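Local structure of peptidoglycan-N-acetylmuramic acid deacetylase PdaA (1NY1) at residues K60-L65 with I88-D93; D118-V123 with L157-V162; N136-P141 with K224-L229. The protein removes acetyl groups from N-acetylmuramic acid residues of peptidoglycan, a step toward muramic delta-lactam in the spore cortex, and is required for germination. All coordinates share one frame; numbering follows the deposited sequence.

Contact 1 of 3, residues K60-L65 with I88-D93; sequences KVLDVL and IKRMSD
Arg90 and Leu62 both start with CG anti to their own carbonyl carbon, and the arginine then bends at CG-CD (chi3 66°), a turn that lays its guanidinium beside the foot of the leucine and brings it to Asp63. Leucine and arginine reach toward each other's helix and overlap along their lengths. Leu62 CB sits over one face of the guanidinium, toward its rim and 3.5 Å from Arg90 NH2, while Leu62 CD1 lies against the arginine stem, 3.8 Å from Arg90 CB. The polar end is met at its edge: Arg90 NH2 gives a hydrogen bond to Asp63 OD1 at 3.0 Å (N-H...O 152°), part of a salt bridge. The bond reaches OD1 from the anti side but well out of the carboxylate plane, and the carboxylate and guanidinium are turned against each other rather than paired in a flat, two-pronged fork. Arg90 NE has its own salt bridge to Glu94, so one cation serves two acids. With an alanine here in place of Arg90, Asp63 and Glu94 would probably lose their shared counter-charge and Leu62 CB its cover. Deeper in, Leu62 CD2 touches CG of Met91, a selenomethionine in the crystal, at 4.2 Å, and both residues also rest on Phe74 of strand 73-76. The segment axes run 8° from parallel and 11.1 Å apart, a spacing that Arg90 bridges. Such side-by-side parallel helices, packed outside parallel strands, are characteristic of the distorted beta/alpha barrel of NodB-type deacetylases.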
loop_
_atom_site.group_PDB
_atom_site.type_symbol
_atom_site.label_atom_id
_atom_site.label_comp_id
_atom_site.label_asym_id
_atom_site.label_seq_id
_atom_site.Cartn_x
_atom_site.Cartn_y
_atom_site.Cartn_z
ATOM N N LYS A 60 15.687 -6.591 -5.026
ATOM C CA LYS A 60 16.062 -5.501 -5.923
ATOM C C LYS A 60 15.221 -4.255 -5.655
ATOM O O LYS A 60 15.731 -3.134 -5.715
ATOM C CB LYS A 60 15.936 -5.923 -7.394
ATOM C CG LYS A 60 17.066 -6.845 -7.878
ATOM C CD LYS A 60 17.083 -6.999 -9.404
ATOM C CE LYS A 60 15.825 -7.700 -9.921
ATOM N NZ LYS A 60 15.748 -7.724 -11.418
ATOM N N VAL A 61 13.938 -4.443 -5.354
ATOM C CA VAL A 61 13.071 -3.308 -5.055
ATOM C C VAL A 61 13.602 -2.569 -3.831
ATOM O O VAL A 61 13.633 -1.339 -3.799
ATOM C CB VAL A 61 11.624 -3.761 -4.781
ATOM C CG1 VAL A 61 10.831 -2.621 -4.146
ATOM C CG2 VAL A 61 10.962 -4.195 -6.083
ATOM N N LEU A 62 14.017 -3.327 -2.821
ATOM C CA LEU A 62 14.560 -2.723 -1.613
ATOM C C LEU A 62 15.862 -1.978 -1.927
ATOM O O LEU A 62 16.111 -0.915 -1.366
ATOM C CB LEU A 62 14.785 -3.800 -0.542
ATOM C CG LEU A 62 13.500 -4.321 0.125
ATOM C CD1 LEU A 62 13.806 -5.538 0.990
ATOM C CD2 LEU A 62 12.874 -3.213 0.972
ATOM N N ASP A 63 16.677 -2.523 -2.828
ATOM C CA ASP A 63 17.935 -1.873 -3.201
ATOM C C ASP A 63 17.655 -0.543 -3.896
ATOM O O ASP A 63 18.334 0.457 -3.651
ATOM C CB ASP A 63 18.770 -2.756 -4.140
ATOM C CG ASP A 63 19.270 -4.031 -3.471
ATOM O OD1 ASP A 63 19.385 -4.061 -2.227
ATOM O OD2 ASP A 63 19.564 -5.001 -4.200
ATOM N N VAL A 64 16.652 -0.538 -4.770
ATOM C CA VAL A 64 16.269 0.666 -5.501
ATOM C C VAL A 64 15.772 1.750 -4.544
ATOM O O VAL A 64 16.136 2.920 -4.675
ATOM C CB VAL A 64 15.174 0.337 -6.548
ATOM C CG1 VAL A 64 14.590 1.619 -7.135
ATOM C CG2 VAL A 64 15.768 -0.529 -7.654
ATOM N N LEU A 65 14.947 1.363 -3.573
ATOM C CA LEU A 65 14.432 2.327 -2.611
ATOM C C LEU A 65 15.554 2.905 -1.750
ATOM O O LEU A 65 15.522 4.078 -1.384
ATOM C CB LEU A 65 13.364 1.677 -1.725
ATOM C CG LEU A 65 12.058 1.320 -2.453
ATOM C CD1 LEU A 65 11.145 0.541 -1.521
ATOM C CD2 LEU A 65 11.360 2.595 -2.932
ATOM N N ILE A 88 11.435 -9.352 5.522
ATOM C CA ILE A 88 10.713 -8.561 6.509
ATOM C C ILE A 88 11.728 -7.823 7.369
ATOM O O ILE A 88 11.539 -6.658 7.716
ATOM C CB ILE A 88 9.857 -9.456 7.432
ATOM C CG1 ILE A 88 8.683 -10.053 6.647
ATOM C CG2 ILE A 88 9.390 -8.654 8.643
ATOM C CD1 ILE A 88 7.719 -9.015 6.069
ATOM N N LYS A 89 12.806 -8.520 7.710
ATOM C CA LYS A 89 13.860 -7.941 8.533
ATOM C C LYS A 89 14.519 -6.780 7.783
ATOM O O LYS A 89 14.836 -5.747 8.379
ATOM C CB LYS A 89 14.901 -9.014 8.876
ATOM C CG LYS A 89 15.819 -8.653 10.040
ATOM C CD LYS A 89 15.416 -9.376 11.327
ATOM C CE LYS A 89 15.675 -10.880 11.232
ATOM N NZ LYS A 89 15.330 -11.599 12.496
ATOM N N ARG A 90 14.722 -6.944 6.477
ATOM C CA ARG A 90 15.329 -5.882 5.677
ATOM C C ARG A 90 14.440 -4.647 5.657
ATOM O O ARG A 90 14.917 -3.523 5.807
ATOM C CB ARG A 90 15.558 -6.319 4.229
ATOM C CG ARG A 90 16.827 -7.102 3.977
ATOM C CD ARG A 90 17.171 -7.060 2.494
ATOM N NE ARG A 90 17.518 -5.711 2.046
ATOM C CZ ARG A 90 17.779 -5.387 0.782
ATOM N NH1 ARG A 90 17.731 -6.315 -0.164
ATOM N NH2 ARG A 90 18.091 -4.138 0.459
HETATM N N MSE A 91 13.144 -4.859 5.457
HETATM C CA MSE A 91 12.208 -3.746 5.411
HETATM C C MSE A 91 12.331 -2.949 6.699
HETATM O O MSE A 91 12.427 -1.721 6.681
HETATM C CB MSE A 91 10.777 -4.264 5.254
HETATM C CG MSE A 91 10.560 -5.070 3.982
HETATM SE SE MSE A 91 8.822 -5.874 3.850
HETATM C CE MSE A 91 8.920 -6.508 2.039
ATOM N N SER A 92 12.343 -3.659 7.821
ATOM C CA SER A 92 12.445 -3.019 9.126
ATOM C C SER A 92 13.785 -2.313 9.339
ATOM O O SER A 92 13.822 -1.150 9.743
ATOM C CB SER A 92 12.227 -4.055 10.234
ATOM O OG SER A 92 12.278 -3.448 11.512
ATOM N N ASP A 93 14.884 -3.009 9.070
ATOM C CA ASP A 93 16.208 -2.420 9.261
ATOM C C ASP A 93 16.518 -1.270 8.310
ATOM O O ASP A 93 17.285 -0.368 8.650
ATOM C CB ASP A 93 17.292 -3.497 9.144
ATOM C CG ASP A 93 17.216 -4.517 10.265
ATOM O OD1 ASP A 93 16.924 -4.111 11.409
ATOM O OD2 ASP A 93 17.462 -5.713 10.011
#

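Contact 2 of 3, residues D118-V123 with L157-V162; sequences DELDSV and LGYQTV
Leu120 lies along one face of the Tyr159 ring, the two side chains pointing to each other's backbone. Tyr159 CG is anti to its carbonyl carbon (chi1 -80°), which directs the ring at helix 113-131. The CD1 methyl of Leu120 stands 3.8 Å from the ring centroid and 26° off the normal, a CH-pi contact displaced toward the rim, where the closest ring carbon is Tyr159 CE2 at 3.5 Å. Leu120 CB comes to the far end of the same ring, 3.6 Å from Tyr159 OH, so the methyl and the stem of the leucine together follow the ring from its CD2-CE2 side to the phenol oxygen. Leu157 approaches differently: its CB lies at the ring edge, in plane, and its CD1 reaches Leu120 CD1 at 4.3 Å. The phenol oxygen is hydrogen-bonded to Asn124, one turn further along helix 113-131, so the ring meets that helix with an apolar face and a polar end. Gly158, with positive phi, closes helix 148-156 in a Schellman motif and turns the chain toward strand 160-161. Leu139 of the neighbouring strand 138-139 touches both Leu120 and Tyr159. The arrangement is that of a beta/alpha barrel wall, an outer helix packed on a helix-to-strand turn.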
loop_
_atom_site.group_PDB
_atom_site.type_symbol
_atom_site.label_atom_id
_atom_site.label_comp_id
_atom_site.label_asym_id
_atom_site.label_seq_id
_atom_site.Cartn_x
_atom_site.Cartn_y
_atom_site.Cartn_z
ATOM N N ASP A 118 -8.055 -11.431 15.099
ATOM C CA ASP A 118 -7.040 -12.471 14.973
ATOM C C ASP A 118 -6.300 -12.376 13.641
ATOM O O ASP A 118 -5.080 -12.541 13.585
ATOM C CB ASP A 118 -7.682 -13.854 15.084
ATOM C CG ASP A 118 -6.664 -14.970 15.001
ATOM O OD1 ASP A 118 -5.876 -15.132 15.959
ATOM O OD2 ASP A 118 -6.636 -15.682 13.973
ATOM N N GLU A 119 -7.049 -12.127 12.572
ATOM C CA GLU A 119 -6.470 -12.012 11.239
ATOM C C GLU A 119 -5.415 -10.915 11.190
ATOM O O GLU A 119 -4.402 -11.053 10.507
ATOM C CB GLU A 119 -7.557 -11.698 10.207
ATOM C CG GLU A 119 -8.304 -12.905 9.648
ATOM C CD GLU A 119 -7.405 -13.846 8.869
ATOM O OE1 GLU A 119 -6.497 -13.366 8.158
ATOM O OE2 GLU A 119 -7.611 -15.074 8.953
ATOM N N LEU A 120 -5.656 -9.825 11.912
ATOM C CA LEU A 120 -4.715 -8.714 11.915
ATOM C C LEU A 120 -3.609 -8.864 12.953
ATOM O O LEU A 120 -2.432 -8.686 12.638
ATOM C CB LEU A 120 -5.461 -7.394 12.128
ATOM C CG LEU A 120 -6.581 -7.094 11.125
ATOM C CD1 LEU A 120 -7.153 -5.708 11.387
ATOM C CD2 LEU A 120 -6.039 -7.181 9.709
ATOM N N ASP A 121 -3.969 -9.206 14.187
ATOM C CA ASP A 121 -2.957 -9.345 15.221
ATOM C C ASP A 121 -1.914 -10.397 14.880
ATOM O O ASP A 121 -0.733 -10.216 15.168
ATOM C CB ASP A 121 -3.574 -9.697 16.570
ATOM C CG ASP A 121 -2.519 -9.898 17.642
ATOM O OD1 ASP A 121 -1.812 -8.922 17.972
ATOM O OD2 ASP A 121 -2.382 -11.030 18.147
ATOM N N SER A 122 -2.352 -11.493 14.269
ATOM C CA SER A 122 -1.438 -12.568 13.913
ATOM C C SER A 122 -0.291 -12.085 13.024
ATOM O O SER A 122 0.839 -12.555 13.155
ATOM C CB SER A 122 -2.200 -13.716 13.239
ATOM O OG SER A 122 -2.916 -13.276 12.095
ATOM N N VAL A 123 -0.568 -11.141 12.130
ATOM C CA VAL A 123 0.483 -10.620 11.258
ATOM C C VAL A 123 1.506 -9.846 12.089
ATOM O O VAL A 123 2.708 -10.077 11.973
ATOM C CB VAL A 123 -0.096 -9.695 10.155
ATOM C CG1 VAL A 123 1.041 -9.094 9.323
ATOM C CG2 VAL A 123 -1.025 -10.490 9.254
ATOM N N LEU A 157 -10.113 -1.222 16.328
ATOM C CA LEU A 157 -8.906 -1.961 16.670
ATOM C C LEU A 157 -7.654 -1.096 16.544
ATOM O O LEU A 157 -6.534 -1.583 16.714
ATOM C CB LEU A 157 -8.772 -3.191 15.770
ATOM C CG LEU A 157 -9.868 -4.249 15.926
ATOM C CD1 LEU A 157 -9.632 -5.379 14.942
ATOM C CD2 LEU A 157 -9.864 -4.775 17.350
ATOM N N GLY A 158 -7.852 0.182 16.234
ATOM C CA GLY A 158 -6.740 1.106 16.105
ATOM C C GLY A 158 -6.078 1.137 14.743
ATOM O O GLY A 158 -4.999 1.712 14.589
ATOM N N TYR A 159 -6.718 0.535 13.749
ATOM C CA TYR A 159 -6.155 0.503 12.407
ATOM C C TYR A 159 -6.584 1.641 11.504
ATOM O O TYR A 159 -7.743 2.062 11.493
ATOM C CB TYR A 159 -6.485 -0.825 11.722
ATOM C CG TYR A 159 -5.591 -1.959 12.144
ATOM C CD1 TYR A 159 -4.342 -2.143 11.544
ATOM C CD2 TYR A 159 -5.974 -2.835 13.160
ATOM C CE1 TYR A 159 -3.498 -3.172 11.946
ATOM C CE2 TYR A 159 -5.130 -3.867 13.570
ATOM C CZ TYR A 159 -3.899 -4.030 12.962
ATOM O OH TYR A 159 -3.057 -5.045 13.366
ATOM N N GLN A 160 -5.614 2.131 10.748
ATOM C CA GLN A 160 -5.834 3.193 9.790
ATOM C C GLN A 160 -5.891 2.454 8.457
ATOM O O GLN A 160 -4.933 1.776 8.089
ATOM C CB GLN A 160 -4.644 4.148 9.797
ATOM C CG GLN A 160 -4.896 5.429 9.057
ATOM C CD GLN A 160 -5.770 6.375 9.845
ATOM O OE1 GLN A 160 -6.372 7.284 9.286
ATOM N NE2 GLN A 160 -5.834 6.171 11.158
ATOM N N THR A 161 -7.009 2.555 7.747
ATOM C CA THR A 161 -7.129 1.870 6.467
ATOM C C THR A 161 -6.566 2.743 5.354
ATOM O O THR A 161 -6.955 3.900 5.201
ATOM C CB THR A 161 -8.596 1.493 6.173
ATOM O OG1 THR A 161 -9.024 0.516 7.128
ATOM C CG2 THR A 161 -8.739 0.910 4.768
ATOM N N VAL A 162 -5.644 2.175 4.583
ATOM C CA VAL A 162 -4.983 2.895 3.504
ATOM C C VAL A 162 -5.332 2.323 2.132
ATOM O O VAL A 162 -5.037 1.161 1.841
ATOM C CB VAL A 162 -3.444 2.835 3.686
ATOM C CG1 VAL A 162 -2.753 3.665 2.620
ATOM C CG2 VAL A 162 -3.062 3.313 5.082
#

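Contact 3 of 3, residues N136-P141 with K224-L229; sequences NLYLRP and KSIDDL
The first turn of helix 226-234, opened by a capping box, meets strand 138-139 and the loop leading into it through Asp227 and Ile226 on one side and Asn136 and Tyr138 on the other. In the box, Asp228 N donates to Ser225 OG at 3.0 Å and Ser225 N returns a bond to Asp228 OD2 at 2.9 Å. Across the contact, a single oxygen takes two donors. Tyr138 OH gives a short hydrogen bond to Asp227 OD1, 2.6 Å, arriving nearly end-on to the C-O bond, and the acceptor lies in plane at the edge of the tyrosine ring. Asn136 ND2 donates to the same OD1 at 2.8 Å (161°), with the acceptor in the plane of the amide but the amide nitrogen 50° out of the carboxylate plane. The other oxygen is tied through a water that accepts from Asn136 N at 3.0 Å and donates to Asp227 OD2 at 2.7 Å. Ile226 has its CG2 branch anti to the backbone N, which places that methyl over one face of the Tyr138 ring in a CH-pi contact offset toward the rim, 3.8 Å from the centroid and 20° off the normal. Two residues beyond the tyrosine, Arg140 forms a salt bridge with Asp50, the proton acceptor by similarity. The chemistry is thus of a carboxylate gripped at both oxygens: three donors, and the N-terminal helix turn that carries it, would tend to keep Asp227 ionised, while the methyl over its face and the bond at its hydroxyl restrict how the Tyr138 ring can turn.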
loop_
_atom_site.group_PDB
_atom_site.type_symbol
_atom_site.label_atom_id
_atom_site.label_comp_id
_atom_site.label_asym_id
_atom_site.label_seq_id
_atom_site.Cartn_x
_atom_site.Cartn_y
_atom_site.Cartn_z
ATOM N N ASN A 136 3.208 1.770 13.185
ATOM C CA ASN A 136 1.878 2.281 13.454
ATOM C C ASN A 136 0.973 1.318 12.696
ATOM O O ASN A 136 1.398 0.707 11.712
ATOM C CB ASN A 136 1.718 3.707 12.921
ATOM C CG ASN A 136 2.533 4.712 13.709
ATOM O OD1 ASN A 136 2.541 4.689 14.943
ATOM N ND2 ASN A 136 3.215 5.610 13.005
ATOM N N LEU A 137 -0.261 1.185 13.171
ATOM C CA LEU A 137 -1.255 0.280 12.595
ATOM C C LEU A 137 -1.878 0.739 11.279
ATOM O O LEU A 137 -2.729 1.625 11.268
ATOM C CB LEU A 137 -2.387 0.052 13.605
ATOM C CG LEU A 137 -2.012 -0.491 14.988
ATOM C CD1 LEU A 137 -3.269 -0.707 15.837
ATOM C CD2 LEU A 137 -1.267 -1.782 14.813
ATOM N N TYR A 138 -1.461 0.118 10.180
ATOM C CA TYR A 138 -1.992 0.438 8.859
ATOM C C TYR A 138 -2.578 -0.816 8.253
ATOM O O TYR A 138 -2.009 -1.898 8.378
ATOM C CB TYR A 138 -0.891 0.951 7.942
ATOM C CG TYR A 138 -0.343 2.273 8.381
ATOM C CD1 TYR A 138 -1.178 3.385 8.486
ATOM C CD2 TYR A 138 0.998 2.411 8.727
ATOM C CE1 TYR A 138 -0.689 4.605 8.931
ATOM C CE2 TYR A 138 1.496 3.628 9.169
ATOM C CZ TYR A 138 0.646 4.720 9.270
ATOM O OH TYR A 138 1.123 5.927 9.722
ATOM N N LEU A 139 -3.709 -0.667 7.580
ATOM C CA LEU A 139 -4.356 -1.806 6.970
ATOM C C LEU A 139 -4.798 -1.554 5.548
ATOM O O LEU A 139 -5.201 -0.449 5.188
ATOM C CB LEU A 139 -5.580 -2.212 7.790
ATOM C CG LEU A 139 -6.538 -3.205 7.121
ATOM C CD1 LEU A 139 -5.830 -4.534 6.903
ATOM C CD2 LEU A 139 -7.774 -3.392 7.987
ATOM N N ARG A 140 -4.706 -2.596 4.737
ATOM C CA ARG A 140 -5.177 -2.524 3.372
ATOM C C ARG A 140 -6.049 -3.761 3.238
ATOM O O ARG A 140 -5.563 -4.889 3.326
ATOM C CB ARG A 140 -4.029 -2.560 2.373
ATOM C CG ARG A 140 -4.540 -2.469 0.947
ATOM C CD ARG A 140 -3.471 -1.997 0.000
ATOM N NE ARG A 140 -3.238 -0.559 0.089
ATOM C CZ ARG A 140 -2.133 0.026 -0.360
ATOM N NH1 ARG A 140 -1.180 -0.715 -0.911
ATOM N NH2 ARG A 140 -1.993 1.341 -0.282
ATOM N N PRO A 141 -7.362 -3.564 3.065
ATOM C CA PRO A 141 -8.282 -4.694 2.931
ATOM C C PRO A 141 -7.909 -5.663 1.815
ATOM O O PRO A 141 -7.598 -5.252 0.696
ATOM C CB PRO A 141 -9.620 -4.012 2.678
ATOM C CG PRO A 141 -9.504 -2.765 3.487
ATOM C CD PRO A 141 -8.103 -2.293 3.149
ATOM N N LYS A 224 7.383 10.650 -0.090
ATOM C CA LYS A 224 7.260 10.593 1.363
ATOM C C LYS A 224 6.584 9.286 1.767
ATOM O O LYS A 224 6.030 8.583 0.925
ATOM C CB LYS A 224 6.452 11.790 1.874
ATOM C CG LYS A 224 7.130 13.136 1.637
ATOM C CD LYS A 224 6.316 14.278 2.228
ATOM C CE LYS A 224 7.007 15.625 2.026
ATOM N NZ LYS A 224 6.182 16.751 2.542
ATOM N N SER A 225 6.629 8.965 3.055
ATOM C CA SER A 225 6.036 7.729 3.551
ATOM C C SER A 225 4.634 7.945 4.093
ATOM O O SER A 225 4.188 9.077 4.260
ATOM C CB SER A 225 6.905 7.153 4.666
ATOM O OG SER A 225 6.774 7.956 5.831
ATOM N N ILE A 226 3.948 6.843 4.382
ATOM C CA ILE A 226 2.605 6.918 4.929
ATOM C C ILE A 226 2.686 7.576 6.307
ATOM O O ILE A 226 1.803 8.347 6.687
ATOM C CB ILE A 226 1.971 5.512 5.044
ATOM C CG1 ILE A 226 1.845 4.882 3.647
ATOM C CG2 ILE A 226 0.620 5.598 5.753
ATOM C CD1 ILE A 226 0.986 5.669 2.664
ATOM N N ASP A 227 3.743 7.275 7.057
ATOM C CA ASP A 227 3.908 7.894 8.368
ATOM C C ASP A 227 4.056 9.404 8.195
ATOM O O ASP A 227 3.492 10.174 8.971
ATOM C CB ASP A 227 5.136 7.336 9.108
ATOM C CG ASP A 227 4.822 6.089 9.924
ATOM O OD1 ASP A 227 3.636 5.841 10.224
ATOM O OD2 ASP A 227 5.772 5.360 10.285
ATOM N N ASP A 228 4.812 9.832 7.183
ATOM C CA ASP A 228 4.982 11.267 6.948
ATOM C C ASP A 228 3.623 11.862 6.614
ATOM O O ASP A 228 3.269 12.946 7.080
ATOM C CB ASP A 228 5.936 11.549 5.779
ATOM C CG ASP A 228 7.336 11.002 6.007
ATOM O OD1 ASP A 228 7.780 10.948 7.174
ATOM O OD2 ASP A 228 7.999 10.647 5.012
ATOM N N LEU A 229 2.869 11.151 5.786
ATOM C CA LEU A 229 1.542 11.600 5.387
ATOM C C LEU A 229 0.693 11.840 6.630
ATOM O O LEU A 229 0.077 12.895 6.780
ATOM C CB LEU A 229 0.885 10.543 4.493
ATOM C CG LEU A 229 -0.418 10.890 3.770
ATOM C CD1 LEU A 229 -0.623 9.906 2.629
ATOM C CD2 LEU A 229 -1.601 10.859 4.730
HETATM O O HOH W 1 5.392 3.194 11.793
#

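How the contacts relate
Each contact is partly buried, and the chemistry differs with the elements joined rather than simply with depth. Contact 1 lies toward the periphery, its centre about 15 Å from the centre of the chain, and joins two outer helices by apolar packing on the side facing the strands and a salt bridge at the more exposed side. Contact 2, nearly as far out, relies across its segments on apolar and CH-pi packing. Contact 3 is the most central, its centre about 8 Å from that of the chain, and pairs a similar methyl-over-ring contact with hydrogen bonds to a carboxylate. Contacts 2 and 3 share a parallel pair of strands, 138-139 and 160-161, stitched where Leu139 O lies 2.7 Å from Val162 N; contact 1 touches neither.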